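Local coordinates for protein telomerase reverse transcriptase (PDB 6ZDQ) that is the catalytic subunit of telomerase, a reverse transcriptase that probably lengthens chromosome ends by copying a template within its RNA component, at residues I285-K289 with L357-Q361; K364-R370 with K415-K421; M473-F478 with I518-A524; Y433-G437 with L448-K452. All coordinates share one frame; numbering follows the deposited sequence.

Contact 1: I285-K289 with L357-Q361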
loop_
_atom_site.group_PDB
_atom_site.type_symbol
_atom_site.label_atom_id
_atom_site.label_comp_id
_atom_site.label_asym_id
_atom_site.label_seq_id
_atom_site.Cartn_x
_atom_site.Cartn_y
_atom_site.Cartn_z
ATOM N N ILE A 285 0.912 -19.368 13.495
ATOM C CA ILE A 285 1.732 -20.155 14.412
ATOM C C ILE A 285 3.140 -19.581 14.502
ATOM O O ILE A 285 3.701 -19.440 15.596
ATOM C CB ILE A 285 1.746 -21.633 13.977
ATOM C CG1 ILE A 285 0.329 -22.208 14.021
ATOM C CG2 ILE A 285 2.683 -22.445 14.856
ATOM C CD1 ILE A 285 0.220 -23.615 13.483
ATOM N N LEU A 286 3.735 -19.238 13.355
ATOM C CA LEU A 286 5.072 -18.655 13.366
ATOM C C LEU A 286 5.075 -17.297 14.057
ATOM O O LEU A 286 6.011 -16.974 14.798
ATOM C CB LEU A 286 5.607 -18.540 11.939
ATOM C CG LEU A 286 5.852 -19.864 11.213
ATOM C CD1 LEU A 286 6.481 -19.630 9.849
ATOM C CD2 LEU A 286 6.723 -20.781 12.059
ATOM N N ARG A 287 4.036 -16.490 13.831
ATOM C CA ARG A 287 3.902 -15.238 14.569
ATOM C C ARG A 287 3.684 -15.489 16.055
ATOM O O ARG A 287 4.107 -14.678 16.887
ATOM C CB ARG A 287 2.753 -14.408 13.996
ATOM C CG ARG A 287 3.195 -13.210 13.172
ATOM C CD ARG A 287 2.039 -12.634 12.368
ATOM N NE ARG A 287 1.768 -13.419 11.166
ATOM C CZ ARG A 287 2.330 -13.188 9.982
ATOM N NH1 ARG A 287 3.195 -12.192 9.839
ATOM N NH2 ARG A 287 2.028 -13.951 8.939
ATOM N N LEU A 288 3.034 -16.601 16.405
ATOM C CA LEU A 288 2.801 -16.907 17.812
ATOM C C LEU A 288 4.077 -17.385 18.495
ATOM O O LEU A 288 4.337 -17.033 19.652
ATOM C CB LEU A 288 1.695 -17.952 17.946
ATOM C CG LEU A 288 1.180 -18.182 19.365
ATOM C CD1 LEU A 288 0.581 -16.897 19.916
ATOM C CD2 LEU A 288 0.165 -19.312 19.387
ATOM N N LYS A 289 4.883 -18.192 17.799
ATOM C CA LYS A 289 6.138 -18.659 18.379
ATOM C C LYS A 289 7.094 -17.499 18.630
ATOM O O LYS A 289 7.775 -17.457 19.661
ATOM C CB LYS A 289 6.785 -19.702 17.467
ATOM C CG LYS A 289 6.135 -21.073 17.534
ATOM C CD LYS A 289 6.276 -21.674 18.923
ATOM C CE LYS A 289 5.654 -23.059 18.994
ATOM N NZ LYS A 289 5.772 -23.649 20.356
ATOM N N LEU A 357 12.105 -23.228 17.131
ATOM C CA LEU A 357 10.808 -22.875 17.693
ATOM C C LEU A 357 10.017 -24.102 18.121
ATOM O O LEU A 357 9.134 -23.988 18.977
ATOM C CB LEU A 357 9.996 -22.068 16.676
ATOM C CG LEU A 357 10.644 -20.813 16.089
ATOM C CD1 LEU A 357 9.734 -20.177 15.050
ATOM C CD2 LEU A 357 10.981 -19.818 17.185
ATOM N N PHE A 358 10.313 -25.268 17.546
ATOM C CA PHE A 358 9.578 -26.493 17.832
ATOM C C PHE A 358 10.449 -27.571 18.467
ATOM O O PHE A 358 9.988 -28.707 18.631
ATOM C CB PHE A 358 8.930 -27.031 16.552
ATOM C CG PHE A 358 8.004 -26.055 15.886
ATOM C CD1 PHE A 358 6.668 -25.992 16.247
ATOM C CD2 PHE A 358 8.467 -25.199 14.897
ATOM C CE1 PHE A 358 5.811 -25.095 15.636
ATOM C CE2 PHE A 358 7.616 -24.299 14.281
ATOM C CZ PHE A 358 6.286 -24.246 14.652
ATOM N N GLU A 359 11.695 -27.251 18.826
ATOM C CA GLU A 359 12.558 -28.254 19.444
ATOM C C GLU A 359 12.128 -28.563 20.871
ATOM O O GLU A 359 12.364 -29.673 21.361
ATOM C CB GLU A 359 14.017 -27.793 19.411
ATOM C CG GLU A 359 14.308 -26.553 20.243
ATOM C CD GLU A 359 15.776 -26.173 20.232
ATOM O OE1 GLU A 359 16.565 -26.856 19.545
ATOM O OE2 GLU A 359 16.143 -25.191 20.913
ATOM N N ASN A 360 11.505 -27.599 21.554
ATOM C CA ASN A 360 11.034 -27.840 22.915
ATOM C C ASN A 360 9.904 -28.865 22.937
ATOM O O ASN A 360 9.820 -29.685 23.858
ATOM C CB ASN A 360 10.580 -26.527 23.555
ATOM C CG ASN A 360 11.594 -25.410 23.381
ATOM O OD1 ASN A 360 11.522 -24.635 22.426
ATOM N ND2 ASN A 360 12.543 -25.322 24.306
ATOM N N GLN A 361 9.028 -28.832 21.934
ATOM C CA GLN A 361 7.879 -29.721 21.872
ATOM C C GLN A 361 8.230 -31.003 21.116
ATOM O O GLN A 361 9.329 -31.162 20.578
ATOM C CB GLN A 361 6.689 -29.009 21.227
ATOM C CG GLN A 361 6.179 -27.797 22.000
ATOM C CD GLN A 361 6.995 -26.542 21.745
ATOM O OE1 GLN A 361 7.639 -26.405 20.704
ATOM N NE2 GLN A 361 6.974 -25.619 22.699
#
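Helix 263-296 meets a loop of the reverse transcriptase domain here: Ile-285, Leu-286 and Lys-289, on one side of the helix, close over Leu-357 and Phe-358, just beyond helix 347-356. Lys-289 covers the most ground. The bend at its chi2 (-63°) folds the aliphatic chain along the loop, with the rest of the chain extended. Lys-289 CB lies against Leu-357 CD1 at 3.8 Å, the two side chains sliding past each other in opposite directions. Farther out, Lys-289 CE passes between the carbonyl oxygen Leu-357 O (3.6 Å) and the ring atom Phe-358 CE1 (3.9 Å), approaching the ring obliquely, and NZ goes on to the side-chain amide of Gln-361. One turn back, Ile-285 CG2 touches the ring edge at Phe-358 CZ (4.0 Å); with CG1 at chi1 -62°, CG2 is the branch turned to the ring, and the isoleucine and phenylalanine side chains cross at about a right angle. Leu-286 CD2 also reaches that edge, 4.3 Å from Phe-358 CE2, and packs as loosely on Leu-357 CD1. Most of the touching residues are buried. Beyond the pair, Phe-358 meets the ring of Tyr-367 on strand 367-369, whose hydroxyl makes a weak hydrogen bond with Lys-289 NZ. Helix 421-434 receives Ile-285 and Phe-358 on Ile-424, and helix 460-477 packs on Leu-286 through Ile-464 and Phe-465 and on Leu-357 through Ile-468.

Contact 2: K364-R370 with K415-K421; sequences KTSYYVR and KTIALQK
Val-369 O accepts the backbone N-H of Ile-417 at 2.8 Å in a nearly straight bond (170°), and the CA-H of Thr-416 approaches the same oxygen. The return bond, Val-369 N to Ile-417 O at 2.9 Å, completes a hydrogen-bonded antiparallel pair. Two residues along, Leu-419 N gives a good bond to Tyr-367 O (3.0 Å), but the reciprocal one from Tyr-367 N to Leu-419 O is weak, bent to 119°; it lies at the end of the ladder, next to Ser-366, whose backbone has positive phi (58°) and where the chains stay close. Strands 367-369 and 417-419 thus form a small two-stranded antiparallel sheet; its place in the chain is consistent with the insertion in the fingers domain of telomerase reverse transcriptases. Tyr-367, Val-369, Ile-417 and Leu-419 share the face turned to helix 263-296, where Val-369 and Leu-419 touch Pro-281. There Val-369 CG1 lies beside Ile-417 CB at 3.7 Å, both side chains pointing the same way. On the other face Tyr-368 CE1 rests obliquely on the methyl Ala-418 CB (3.8 Å). Arg-370 runs alongside Thr-416, with Arg-370 CD 3.6 Å from Thr-416 CG2. At the far end, extended Gln-420 brings NE2 within 3.4 Å of Lys-364 CB.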
loop_
_atom_site.group_PDB
_atom_site.type_symbol
_atom_site.label_atom_id
_atom_site.label_comp_id
_atom_site.label_asym_id
_atom_site.label_seq_id
_atom_site.Cartn_x
_atom_site.Cartn_y
_atom_site.Cartn_z
ATOM N N LYS A 364 5.016 -34.491 16.971
ATOM C CA LYS A 364 3.608 -34.350 16.602
ATOM C C LYS A 364 2.899 -33.610 17.734
ATOM O O LYS A 364 2.437 -34.213 18.707
ATOM C CB LYS A 364 2.965 -35.717 16.308
ATOM C CG LYS A 364 3.232 -36.796 17.348
ATOM C CD LYS A 364 2.433 -38.052 17.045
ATOM C CE LYS A 364 2.391 -38.984 18.245
ATOM N NZ LYS A 364 1.697 -38.361 19.407
ATOM N N THR A 365 2.816 -32.286 17.604
ATOM C CA THR A 365 2.180 -31.449 18.612
ATOM C C THR A 365 0.750 -31.070 18.257
ATOM O O THR A 365 -0.056 -30.830 19.163
ATOM C CB THR A 365 3.002 -30.172 18.835
ATOM O OG1 THR A 365 4.398 -30.495 18.819
ATOM C CG2 THR A 365 2.656 -29.542 20.177
ATOM N N SER A 366 0.418 -31.021 16.965
ATOM C CA SER A 366 -0.943 -30.764 16.491
ATOM C C SER A 366 -1.475 -29.421 16.999
ATOM O O SER A 366 -2.442 -29.350 17.759
ATOM C CB SER A 366 -1.882 -31.913 16.879
ATOM O OG SER A 366 -3.199 -31.674 16.416
ATOM N N TYR A 367 -0.813 -28.349 16.570
ATOM C CA TYR A 367 -1.274 -27.007 16.906
ATOM C C TYR A 367 -2.636 -26.738 16.274
ATOM O O TYR A 367 -2.904 -27.139 15.138
ATOM C CB TYR A 367 -0.256 -25.964 16.436
ATOM C CG TYR A 367 1.114 -26.111 17.062
ATOM C CD1 TYR A 367 2.077 -26.932 16.489
ATOM C CD2 TYR A 367 1.446 -25.430 18.227
ATOM C CE1 TYR A 367 3.329 -27.071 17.060
ATOM C CE2 TYR A 367 2.695 -25.563 18.804
ATOM C CZ TYR A 367 3.633 -26.385 18.216
ATOM O OH TYR A 367 4.879 -26.522 18.788
ATOM N N TYR A 368 -3.502 -26.058 17.021
ATOM C CA TYR A 368 -4.855 -25.745 16.577
ATOM C C TYR A 368 -4.978 -24.248 16.335
ATOM O O TYR A 368 -4.654 -23.442 17.214
ATOM C CB TYR A 368 -5.892 -26.206 17.603
ATOM C CG TYR A 368 -5.879 -27.698 17.846
ATOM C CD1 TYR A 368 -6.520 -28.569 16.975
ATOM C CD2 TYR A 368 -5.222 -28.236 18.945
ATOM C CE1 TYR A 368 -6.507 -29.933 17.190
ATOM C CE2 TYR A 368 -5.203 -29.599 19.169
ATOM C CZ TYR A 368 -5.848 -30.444 18.289
ATOM O OH TYR A 368 -5.833 -31.802 18.509
ATOM N N VAL A 369 -5.446 -23.882 15.144
ATOM C CA VAL A 369 -5.586 -22.489 14.740
ATOM C C VAL A 369 -7.007 -22.264 14.240
ATOM O O VAL A 369 -7.595 -23.136 13.591
ATOM C CB VAL A 369 -4.547 -22.112 13.661
ATOM C CG1 VAL A 369 -4.621 -23.085 12.499
ATOM C CG2 VAL A 369 -4.736 -20.674 13.186
ATOM N N ARG A 370 -7.561 -21.094 14.559
ATOM C CA ARG A 370 -8.895 -20.704 14.106
ATOM C C ARG A 370 -8.879 -19.181 14.006
ATOM O O ARG A 370 -8.995 -18.489 15.022
ATOM C CB ARG A 370 -9.970 -21.202 15.062
ATOM C CG ARG A 370 -11.381 -20.751 14.734
ATOM C CD ARG A 370 -12.303 -21.031 15.906
ATOM N NE ARG A 370 -11.795 -20.424 17.135
ATOM C CZ ARG A 370 -12.320 -20.612 18.341
ATOM N NH1 ARG A 370 -13.377 -21.398 18.494
ATOM N NH2 ARG A 370 -11.785 -20.014 19.397
ATOM N N LYS A 415 -13.656 -22.743 10.463
ATOM C CA LYS A 415 -13.382 -24.032 11.080
ATOM C C LYS A 415 -11.969 -24.049 11.646
ATOM O O LYS A 415 -11.067 -23.382 11.132
ATOM C CB LYS A 415 -13.557 -25.183 10.078
ATOM C CG LYS A 415 -13.708 -26.549 10.731
ATOM C CD LYS A 415 -14.990 -26.624 11.548
ATOM C CE LYS A 415 -14.907 -27.697 12.621
ATOM N NZ LYS A 415 -13.901 -27.348 13.662
ATOM N N THR A 416 -11.788 -24.820 12.717
ATOM C CA THR A 416 -10.485 -24.961 13.353
ATOM C C THR A 416 -9.594 -25.887 12.533
ATOM O O THR A 416 -10.014 -26.981 12.142
ATOM C CB THR A 416 -10.639 -25.504 14.773
ATOM O OG1 THR A 416 -11.247 -26.801 14.725
ATOM C CG2 THR A 416 -11.510 -24.577 15.607
ATOM N N ILE A 417 -8.363 -25.450 12.280
ATOM C CA ILE A 417 -7.398 -26.194 11.476
ATOM C C ILE A 417 -6.361 -26.804 12.408
ATOM O O ILE A 417 -5.859 -26.130 13.316
ATOM C CB ILE A 417 -6.728 -25.292 10.422
ATOM C CG1 ILE A 417 -7.776 -24.671 9.495
ATOM C CG2 ILE A 417 -5.701 -26.076 9.619
ATOM C CD1 ILE A 417 -8.538 -25.681 8.665
ATOM N N ALA A 418 -6.045 -28.079 12.188
ATOM C CA ALA A 418 -5.043 -28.799 12.968
ATOM C C ALA A 418 -3.823 -29.044 12.086
ATOM O O ALA A 418 -3.899 -29.792 11.106
ATOM C CB ALA A 418 -5.608 -30.113 13.502
ATOM N N LEU A 419 -2.706 -28.410 12.433
ATOM C CA LEU A 419 -1.446 -28.572 11.720
ATOM C C LEU A 419 -0.394 -29.122 12.672
ATOM O O LEU A 419 -0.187 -28.572 13.760
ATOM C CB LEU A 419 -0.975 -27.243 11.117
ATOM C CG LEU A 419 -1.877 -26.602 10.061
ATOM C CD1 LEU A 419 -1.257 -25.312 9.557
ATOM C CD2 LEU A 419 -2.133 -27.561 8.908
ATOM N N GLN A 420 0.263 -30.203 12.266
ATOM C CA GLN A 420 1.315 -30.815 13.062
ATOM C C GLN A 420 2.671 -30.187 12.747
ATOM O O GLN A 420 2.855 -29.526 11.724
ATOM C CB GLN A 420 1.368 -32.325 12.827
ATOM C CG GLN A 420 0.379 -33.118 13.671
ATOM C CD GLN A 420 0.724 -34.593 13.745
ATOM O OE1 GLN A 420 1.609 -35.071 13.037
ATOM N NE2 GLN A 420 0.029 -35.322 14.612
ATOM N N LYS A 421 3.624 -30.402 13.661
ATOM C CA LYS A 421 4.956 -29.822 13.510
ATOM C C LYS A 421 5.617 -30.254 12.206
ATOM O O LYS A 421 6.247 -29.438 11.521
ATOM C CB LYS A 421 5.826 -30.209 14.707
ATOM C CG LYS A 421 7.308 -29.941 14.515
ATOM C CD LYS A 421 8.125 -30.557 15.636
ATOM C CE LYS A 421 9.615 -30.430 15.368
ATOM N NZ LYS A 421 10.426 -31.042 16.455
#

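Contact 3: M473-F478 with I518-A524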
loop_
_atom_site.group_PDB
_atom_site.type_symbol
_atom_site.label_atom_id
_atom_site.label_comp_id
_atom_site.label_asym_id
_atom_site.label_seq_id
_atom_site.Cartn_x
_atom_site.Cartn_y
_atom_site.Cartn_z
ATOM N N MET A 473 19.038 -13.167 15.266
ATOM C CA MET A 473 20.397 -12.677 15.051
ATOM C C MET A 473 20.789 -11.648 16.102
ATOM O O MET A 473 21.888 -11.706 16.666
ATOM C CB MET A 473 20.522 -12.077 13.650
ATOM C CG MET A 473 21.856 -11.390 13.403
ATOM S SD MET A 473 21.909 -10.483 11.848
ATOM C CE MET A 473 20.663 -9.232 12.146
ATOM N N VAL A 474 19.901 -10.687 16.372
ATOM C CA VAL A 474 20.191 -9.667 17.376
ATOM C C VAL A 474 20.337 -10.296 18.755
ATOM O O VAL A 474 21.084 -9.789 19.602
ATOM C CB VAL A 474 19.103 -8.573 17.355
ATOM C CG1 VAL A 474 17.743 -9.155 17.695
ATOM C CG2 VAL A 474 19.456 -7.446 18.309
ATOM N N HIS A 475 19.644 -11.410 19.000
ATOM C CA HIS A 475 19.695 -12.055 20.307
ATOM C C HIS A 475 21.098 -12.559 20.631
ATOM O O HIS A 475 21.648 -12.253 21.695
ATOM C CB HIS A 475 18.685 -13.204 20.357
ATOM C CG HIS A 475 18.746 -14.012 21.617
ATOM N ND1 HIS A 475 18.788 -13.437 22.869
ATOM C CD2 HIS A 475 18.770 -15.351 21.817
ATOM C CE1 HIS A 475 18.835 -14.386 23.787
ATOM N NE2 HIS A 475 18.826 -15.556 23.175
ATOM N N ASP A 476 21.696 -13.333 19.723
ATOM C CA ASP A 476 22.968 -13.988 20.016
ATOM C C ASP A 476 24.189 -13.177 19.600
ATOM O O ASP A 476 25.226 -13.255 20.269
ATOM C CB ASP A 476 23.021 -15.368 19.349
ATOM C CG ASP A 476 22.517 -15.350 17.922
ATOM O OD1 ASP A 476 23.088 -14.610 17.092
ATOM O OD2 ASP A 476 21.551 -16.085 17.628
ATOM N N CYS A 477 24.105 -12.406 18.513
ATOM C CA CYS A 477 25.269 -11.640 18.076
ATOM C C CYS A 477 25.517 -10.429 18.965
ATOM O O CYS A 477 26.662 -9.981 19.092
ATOM C CB CYS A 477 25.105 -11.209 16.620
ATOM S SG CYS A 477 25.276 -12.553 15.427
ATOM N N PHE A 478 24.470 -9.892 19.590
ATOM C CA PHE A 478 24.584 -8.734 20.467
ATOM C C PHE A 478 24.383 -9.109 21.933
ATOM O O PHE A 478 23.929 -8.286 22.730
ATOM C CB PHE A 478 23.590 -7.651 20.051
ATOM C CG PHE A 478 23.804 -7.137 18.655
ATOM C CD1 PHE A 478 23.218 -7.769 17.571
ATOM C CD2 PHE A 478 24.595 -6.023 18.427
ATOM C CE1 PHE A 478 23.415 -7.300 16.286
ATOM C CE2 PHE A 478 24.796 -5.548 17.144
ATOM C CZ PHE A 478 24.206 -6.189 16.073
ATOM N N ILE A 518 30.732 -11.206 11.616
ATOM C CA ILE A 518 29.947 -12.085 12.479
ATOM C C ILE A 518 28.485 -12.107 12.045
ATOM O O ILE A 518 27.802 -13.128 12.197
ATOM C CB ILE A 518 30.106 -11.672 13.956
ATOM C CG1 ILE A 518 29.433 -12.693 14.875
ATOM C CG2 ILE A 518 29.552 -10.275 14.199
ATOM C CD1 ILE A 518 30.034 -14.080 14.786
ATOM N N LEU A 519 27.980 -10.999 11.499
ATOM C CA LEU A 519 26.617 -10.971 10.984
ATOM C C LEU A 519 26.485 -11.656 9.631
ATOM O O LEU A 519 25.369 -12.013 9.239
ATOM C CB LEU A 519 26.114 -9.528 10.869
ATOM C CG LEU A 519 25.839 -8.742 12.154
ATOM C CD1 LEU A 519 27.100 -8.084 12.692
ATOM C CD2 LEU A 519 24.759 -7.707 11.911
ATOM N N GLU A 520 27.593 -11.843 8.909
ATOM C CA GLU A 520 27.537 -12.458 7.588
ATOM C C GLU A 520 27.179 -13.938 7.632
ATOM O O GLU A 520 26.864 -14.507 6.581
ATOM C CB GLU A 520 28.867 -12.264 6.859
ATOM C CG GLU A 520 28.970 -10.932 6.132
ATOM C CD GLU A 520 30.250 -10.795 5.333
ATOM O OE1 GLU A 520 31.218 -10.204 5.856
ATOM O OE2 GLU A 520 30.291 -11.282 4.183
ATOM N N SER A 521 27.220 -14.573 8.808
ATOM C CA SER A 521 26.709 -15.934 8.919
ATOM C C SER A 521 25.219 -15.981 8.610
ATOM O O SER A 521 24.720 -16.989 8.096
ATOM C CB SER A 521 26.986 -16.491 10.316
ATOM O OG SER A 521 26.416 -15.668 11.319
ATOM N N TYR A 522 24.502 -14.906 8.913
ATOM C CA TYR A 522 23.138 -14.714 8.457
ATOM C C TYR A 522 23.145 -13.926 7.150
ATOM O O TYR A 522 24.183 -13.443 6.690
ATOM C CB TYR A 522 22.311 -13.980 9.514
ATOM C CG TYR A 522 22.501 -14.492 10.924
ATOM C CD1 TYR A 522 23.519 -13.999 11.732
ATOM C CD2 TYR A 522 21.658 -15.462 11.453
ATOM C CE1 TYR A 522 23.696 -14.461 13.021
ATOM C CE2 TYR A 522 21.827 -15.930 12.743
ATOM C CZ TYR A 522 22.848 -15.426 13.522
ATOM O OH TYR A 522 23.022 -15.887 14.807
ATOM N N GLY A 523 21.969 -13.795 6.546
ATOM C CA GLY A 523 21.849 -12.993 5.345
ATOM C C GLY A 523 21.827 -11.506 5.629
ATOM O O GLY A 523 20.926 -10.793 5.173
ATOM N N ALA A 524 22.818 -11.025 6.375
ATOM C CA ALA A 524 22.875 -9.643 6.827
ATOM C C ALA A 524 24.192 -9.030 6.376
ATOM O O ALA A 524 25.265 -9.463 6.809
ATOM C CB ALA A 524 22.735 -9.554 8.349
#
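Side-chain packing around one tyrosine joins the last turn of helix 460-477 to the loop between helix 504-514 and strand 532-534, with Met-473, Asp-476 and Cys-477 gathered about Tyr-522. Met-473 covers a face of the ring: its CG sits 3.9 Å from the centroid of Tyr-522, 26° off the normal, a CH-pi contact displaced toward the rim. With CG anti to the backbone N (chi1 173°), the methionine chain runs across the ring. Met-473 SD then lies obliquely to Tyr-522, a Met-aromatic contact, and reaches past it to Ala-524 CB at 3.7 Å and Leu-519 CD2 at 4.0 Å. Cys-477 meets the ring at its edge rather than over the face, SG 3.5 Å from Tyr-522 CE1, and the same sulfur brushes Ile-518 CG1. At the hydroxyl end, Tyr-522 OH donates a weak hydrogen bond to Asp-476 OD1 (2.6 Å); the carboxylate and ring planes are nearly parallel (7°), but the carboxylate is stepped to one side of the ring plane. Lys-353 forms a long, weak ion pair with the other carboxylate oxygen. Within the loop, Ser-521 OG bonds to Ile-518 O, and Gly-523 centres an inverse gamma turn that brings Ala-524 round to Met-473. Phe-478 goes on to meet Phe-490, on the sheet of strands 489-492, 496-501, 332-337 and 532-534. This four-stranded antiparallel sheet has helices packed on it, as in the palm of reverse transcriptases.

Contact 4: Y433-G437 with L448-K452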
loop_
_atom_site.group_PDB
_atom_site.type_symbol
_atom_site.label_atom_id
_atom_site.label_comp_id
_atom_site.label_asym_id
_atom_site.label_seq_id
_atom_site.Cartn_x
_atom_site.Cartn_y
_atom_site.Cartn_z
ATOM N N TYR A 433 12.674 -22.755 -0.404
ATOM C CA TYR A 433 13.489 -23.313 -1.479
ATOM C C TYR A 433 12.688 -23.547 -2.760
ATOM O O TYR A 433 13.046 -23.034 -3.826
ATOM C CB TYR A 433 14.140 -24.619 -1.010
ATOM C CG TYR A 433 15.084 -24.454 0.161
ATOM C CD1 TYR A 433 16.428 -24.167 -0.044
ATOM C CD2 TYR A 433 14.636 -24.589 1.467
ATOM C CE1 TYR A 433 17.299 -24.017 1.020
ATOM C CE2 TYR A 433 15.499 -24.440 2.540
ATOM C CZ TYR A 433 16.829 -24.155 2.310
ATOM O OH TYR A 433 17.694 -24.005 3.371
ATOM N N ASP A 434 11.603 -24.316 -2.666
ATOM C CA ASP A 434 10.894 -24.818 -3.839
ATOM C C ASP A 434 10.199 -23.733 -4.653
ATOM O O ASP A 434 9.728 -24.029 -5.756
ATOM C CB ASP A 434 9.869 -25.872 -3.415
ATOM C CG ASP A 434 10.514 -27.103 -2.817
ATOM O OD1 ASP A 434 11.068 -27.002 -1.704
ATOM O OD2 ASP A 434 10.472 -28.173 -3.463
ATOM N N VAL A 435 10.104 -22.502 -4.144
ATOM C CA VAL A 435 9.402 -21.448 -4.871
ATOM C C VAL A 435 10.110 -21.163 -6.187
ATOM O O VAL A 435 11.339 -21.020 -6.236
ATOM C CB VAL A 435 9.293 -20.184 -4.006
ATOM C CG1 VAL A 435 8.616 -19.068 -4.785
ATOM C CG2 VAL A 435 8.521 -20.486 -2.737
ATOM N N VAL A 436 9.332 -21.079 -7.267
ATOM C CA VAL A 436 9.846 -20.850 -8.613
ATOM C C VAL A 436 9.098 -19.671 -9.220
ATOM O O VAL A 436 7.867 -19.607 -9.145
ATOM C CB VAL A 436 9.693 -22.095 -9.509
ATOM C CG1 VAL A 436 10.391 -21.879 -10.844
ATOM C CG2 VAL A 436 10.225 -23.342 -8.817
ATOM N N GLY A 437 9.840 -18.743 -9.822
ATOM C CA GLY A 437 9.265 -17.590 -10.491
ATOM C C GLY A 437 9.452 -17.688 -11.992
ATOM O O GLY A 437 10.466 -18.201 -12.471
ATOM N N LEU A 448 11.785 -20.355 -16.186
ATOM C CA LEU A 448 11.520 -20.636 -14.782
ATOM C C LEU A 448 12.825 -20.651 -14.000
ATOM O O LEU A 448 13.791 -21.307 -14.403
ATOM C CB LEU A 448 10.792 -21.973 -14.634
ATOM C CG LEU A 448 9.483 -22.087 -15.418
ATOM C CD1 LEU A 448 8.872 -23.471 -15.263
ATOM C CD2 LEU A 448 8.503 -21.016 -14.974
ATOM N N TYR A 449 12.850 -19.925 -12.882
ATOM C CA TYR A 449 14.042 -19.794 -12.055
ATOM C C TYR A 449 13.733 -20.188 -10.618
ATOM O O TYR A 449 12.729 -19.744 -10.051
ATOM C CB TYR A 449 14.583 -18.359 -12.083
ATOM C CG TYR A 449 15.157 -17.927 -13.412
ATOM C CD1 TYR A 449 14.339 -17.414 -14.408
ATOM C CD2 TYR A 449 16.518 -18.018 -13.662
ATOM C CE1 TYR A 449 14.861 -17.013 -15.623
ATOM C CE2 TYR A 449 17.050 -17.622 -14.874
ATOM C CZ TYR A 449 16.217 -17.120 -15.851
ATOM O OH TYR A 449 16.740 -16.721 -17.060
ATOM N N LYS A 450 14.595 -21.014 -10.035
ATOM C CA LYS A 450 14.626 -21.195 -8.594
ATOM C C LYS A 450 15.647 -20.239 -7.987
ATOM O O LYS A 450 16.484 -19.660 -8.682
ATOM C CB LYS A 450 14.951 -22.644 -8.227
ATOM C CG LYS A 450 13.747 -23.572 -8.225
ATOM C CD LYS A 450 14.075 -24.908 -7.579
ATOM C CE LYS A 450 12.850 -25.805 -7.529
ATOM N NZ LYS A 450 13.154 -27.134 -6.936
ATOM N N ARG A 451 15.572 -20.068 -6.671
ATOM C CA ARG A 451 16.383 -19.068 -5.993
ATOM C C ARG A 451 17.587 -19.708 -5.315
ATOM O O ARG A 451 17.474 -20.756 -4.673
ATOM C CB ARG A 451 15.559 -18.291 -4.968
ATOM C CG ARG A 451 15.977 -16.837 -4.884
ATOM C CD ARG A 451 14.940 -15.982 -4.194
ATOM N NE ARG A 451 15.227 -14.556 -4.338
ATOM C CZ ARG A 451 16.178 -13.907 -3.673
ATOM N NH1 ARG A 451 16.951 -14.553 -2.811
ATOM N NH2 ARG A 451 16.360 -12.610 -3.872
ATOM N N LYS A 452 18.739 -19.060 -5.469
ATOM C CA LYS A 452 19.993 -19.479 -4.862
ATOM C C LYS A 452 20.242 -18.807 -3.515
ATOM O O LYS A 452 21.240 -19.119 -2.857
ATOM C CB LYS A 452 21.148 -19.178 -5.829
ATOM C CG LYS A 452 22.452 -19.917 -5.562
ATOM C CD LYS A 452 23.488 -19.584 -6.628
ATOM C CE LYS A 452 23.680 -18.080 -6.758
ATOM N NZ LYS A 452 24.662 -17.739 -7.820
#
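Backbone hydrogen bonds hold Gly-437 to Tyr-449, a hydrogen-bonded antiparallel pair in the hairpin of strands 436-440 and 446-451. Gly-437 N gives to Tyr-449 O at 3.1 Å, and Tyr-449 N returns the bond to Gly-437 O at 3.0 Å; both are fairly straight, at 159° and 164°. CA-H groups add to each acceptor, Val-436 CA approaching Tyr-449 O and Leu-448 CA approaching Gly-437 O. The apolar contacts fall to the two branches of Val-436. A chi1 of -173° swings Val-436 CG1 to the side away from its own N, where it meets Leu-448 CB at 3.8 Å. The other branch, Val-436 CG2, takes the aliphatic part of the lysine, 3.6 Å from Lys-450 CG. Lys-450, stretched out beyond CG, runs past the backbone oxygens of Asp-434 and Val-435, at the end of helix 421-434, with Lys-450 CE 4.0 Å from Asp-434 O. As for charge, Lys-450 NZ stays 4.5 Å from Asp-434 OD2, opposite in sign but beyond a salt bridge; Asp-434 is instead paired with Arg-429. Arg-451, on the same strand as Lys-450, bonds to Asp-343 O and makes a cation-pi contact with Phe-456. The hairpin lies inside a mixed five-stranded sheet: Val-436 bonds on to Pro-228 and Gly-230, leading into strand 229-236, while Lys-450 bonds to Val-216 on strand 215-217, and helix 347-356 touches Tyr-433 through Gln-347 and Pro-348.

In the fold
Contacts 1 and 2 form one cluster, their centres 12 Å apart, joined by a probable hydrogen bond of 3.2 Å between Phe-358 O and Lys-421 NZ. From there helix 421-434 runs directly from the strand pair of contact 2 into contact 4, whose centre is about 28 Å away. Strand 446-451 of contact 4 leads in turn to helix 460-477, which packs against contact 1 and ends in contact 3; the centres of contacts 3 and 4 are about 25 Å apart. None touches the bound RNA: contact 2 comes closest, its nearest atom about 18 Å away, and contact 3 is the farthest, at about 40 Å.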